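AvrL567-D (Melampsora lini, PDB 2QVT) is a flax rust avirulence protein of unknown biochemical activity, probably recognised inside plant cells by matching flax resistance proteins to trigger disease resistance. Local coordinates at residues Q63-P67 and R122-Q126. Sequence-based numbering, arbitrary orientation.
Sequences QMTMP and RRTIQ
Thr65 O is the polar centre of the contact between 63-67 and 122-126. Ile125 N donates to Thr65 O at 3.0 Å, nearly straight (161° at the hydrogen). A CA-H...O contact adds to this bond, Thr124 CA lying 3.1 Å from Thr65 O, and one water gives the same oxygen a long, weak bond while donating firmly to Ile125 O. The carbonyl therefore takes its main bond from one backbone N-H, with softer support beside it.

A second water joins side chains: it donates to Thr65 OG1 and accepts from Arg123 NH2, 3.2 Å from that nitrogen. That hydroxyl also hydrogen-bonds Asp60, whose carboxylate binds Met66 N as well, so the turn ahead of strand 67-71 is fixed from its own side.

Beyond the polar atoms, the Met66 and Arg123 side chains cross at an angle, and the Met66 methyl lies over one face of the guanidinium, with CE 3.6 Å from Arg123 CZ. Both chains bend at chi3 (73° in Met66, -81° in Arg123), which turns their ends into this overlap, while Met66 CB rests 3.5 Å from Arg123 O. Ile125 CB leaves the backbone toward 63-67, and its CG1 packs 4.2 Å from Met66 CA, while its CD1 reaches Pro67 CD. Ile125 and Pro67 also touch Trp59 and Val57, respectively, on strand 55-59, carrying the apolar patch onto the neighbouring strand.

The arrangement is loop-to-loop packing in an all-beta fold: the turn linking antiparallel strands 55-59 and 67-71 of the three-stranded sheet is tied by one backbone hydrogen bond to the long connection between strands 98-104 and 141-148 of the four-stranded sheet.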
loop_
_atom_site.group_PDB
_atom_site.type_symbol
_atom_site.label_atom_id
_atom_site.label_comp_id
_atom_site.label_asym_id
_atom_site.label_seq_id
_atom_site.Cartn_x
_atom_site.Cartn_y
_atom_site.Cartn_z
ATOM N N GLN A 63 -11.079 8.961 6.626
ATOM C CA GLN A 63 -10.723 9.833 5.508
ATOM C C GLN A 63 -9.758 9.092 4.555
ATOM O O GLN A 63 -9.506 9.587 3.459
ATOM C CB GLN A 63 -10.095 11.198 5.903
ATOM C CG GLN A 63 -10.314 11.769 7.288
ATOM C CD GLN A 63 -11.684 11.536 7.871
ATOM O OE1 GLN A 63 -12.700 11.978 7.322
ATOM N NE2 GLN A 63 -11.724 10.830 8.997
ATOM N N MET A 64 -9.212 7.940 4.984
ATOM C CA MET A 64 -8.439 7.068 4.089
ATOM C C MET A 64 -7.283 7.847 3.493
ATOM O O MET A 64 -7.085 7.841 2.298
ATOM C CB MET A 64 -9.318 6.476 2.972
ATOM C CG MET A 64 -10.501 5.652 3.492
ATOM S SD MET A 64 -11.615 5.051 2.191
ATOM C CE MET A 64 -12.494 6.538 1.671
ATOM N N THR A 65 -6.498 8.499 4.343
ATOM C CA THR A 65 -5.403 9.329 3.863
ATOM C C THR A 65 -4.162 8.506 3.549
ATOM O O THR A 65 -3.292 8.959 2.831
ATOM C CB THR A 65 -5.068 10.463 4.844
ATOM O OG1 THR A 65 -4.476 9.920 6.010
ATOM C CG2 THR A 65 -6.314 11.210 5.261
ATOM N N MET A 66 -4.089 7.286 4.068
ATOM C CA MET A 66 -2.960 6.415 3.808
ATOM C C MET A 66 -3.277 4.997 4.267
ATOM O O MET A 66 -4.068 4.789 5.203
ATOM C CB MET A 66 -1.686 6.911 4.541
ATOM C CG MET A 66 -1.741 6.757 6.063
ATOM S SD MET A 66 -0.186 7.273 6.819
ATOM C CE MET A 66 -0.311 9.040 6.639
ATOM N N PRO A 67 -2.618 4.006 3.640
ATOM C CA PRO A 67 -2.785 2.657 4.152
ATOM C C PRO A 67 -1.863 2.414 5.332
ATOM O O PRO A 67 -0.813 3.078 5.482
ATOM C CB PRO A 67 -2.357 1.786 2.967
ATOM C CG PRO A 67 -1.245 2.642 2.293
ATOM C CD PRO A 67 -1.692 4.081 2.486
ATOM N N ARG A 122 5.568 10.252 -1.396
ATOM C CA ARG A 122 4.240 10.734 -0.943
ATOM C C ARG A 122 3.814 10.028 0.347
ATOM O O ARG A 122 3.917 8.796 0.433
ATOM C CB ARG A 122 3.172 10.496 -2.019
ATOM C CG ARG A 122 3.536 11.039 -3.407
ATOM C CD ARG A 122 2.759 12.271 -3.734
ATOM N NE ARG A 122 3.600 13.349 -4.267
ATOM C CZ ARG A 122 3.547 14.615 -3.850
ATOM N NH1 ARG A 122 2.660 14.977 -2.935
ATOM N NH2 ARG A 122 4.374 15.532 -4.375
ATOM N N ARG A 123 3.336 10.796 1.338
ATOM C CA ARG A 123 2.790 10.163 2.552
ATOM C C ARG A 123 1.291 9.859 2.451
ATOM O O ARG A 123 0.814 8.936 3.055
ATOM C CB ARG A 123 3.189 10.882 3.874
ATOM C CG ARG A 123 2.533 12.215 4.155
ATOM C CD ARG A 123 2.867 12.783 5.585
ATOM N NE ARG A 123 2.058 12.197 6.679
ATOM C CZ ARG A 123 0.776 12.493 6.944
ATOM N NH1 ARG A 123 0.110 13.364 6.201
ATOM N NH2 ARG A 123 0.143 11.902 7.961
ATOM N N THR A 124 0.567 10.631 1.654
ATOM C CA THR A 124 -0.864 10.424 1.562
ATOM C C THR A 124 -1.292 10.122 0.135
ATOM O O THR A 124 -0.573 10.432 -0.829
ATOM C CB THR A 124 -1.674 11.617 2.099
ATOM O OG1 THR A 124 -1.470 12.724 1.222
ATOM C CG2 THR A 124 -1.275 11.949 3.533
ATOM N N ILE A 125 -2.435 9.453 0.040
ATOM C CA ILE A 125 -3.064 9.092 -1.220
ATOM C C ILE A 125 -3.556 10.356 -1.972
ATOM O O ILE A 125 -4.116 11.264 -1.376
ATOM C CB ILE A 125 -4.190 8.010 -0.966
ATOM C CG1 ILE A 125 -3.583 6.772 -0.292
ATOM C CG2 ILE A 125 -4.964 7.635 -2.282
ATOM C CD1 ILE A 125 -2.459 6.084 -1.136
ATOM N N GLN A 126 -3.262 10.427 -3.270
ATOM C CA GLN A 126 -3.607 11.563 -4.109
ATOM C C GLN A 126 -4.492 11.089 -5.273
ATOM O O GLN A 126 -4.571 9.910 -5.547
ATOM C CB GLN A 126 -2.332 12.181 -4.707
ATOM C CG GLN A 126 -1.198 12.494 -3.730
ATOM C CD GLN A 126 -1.462 13.708 -2.857
ATOM O OE1 GLN A 126 -2.229 14.618 -3.218
ATOM N NE2 GLN A 126 -0.832 13.726 -1.695
HETATM O O HOH W 1 -4.997 11.331 1.131
HETATM O O HOH W 2 -3.021 12.056 7.281
#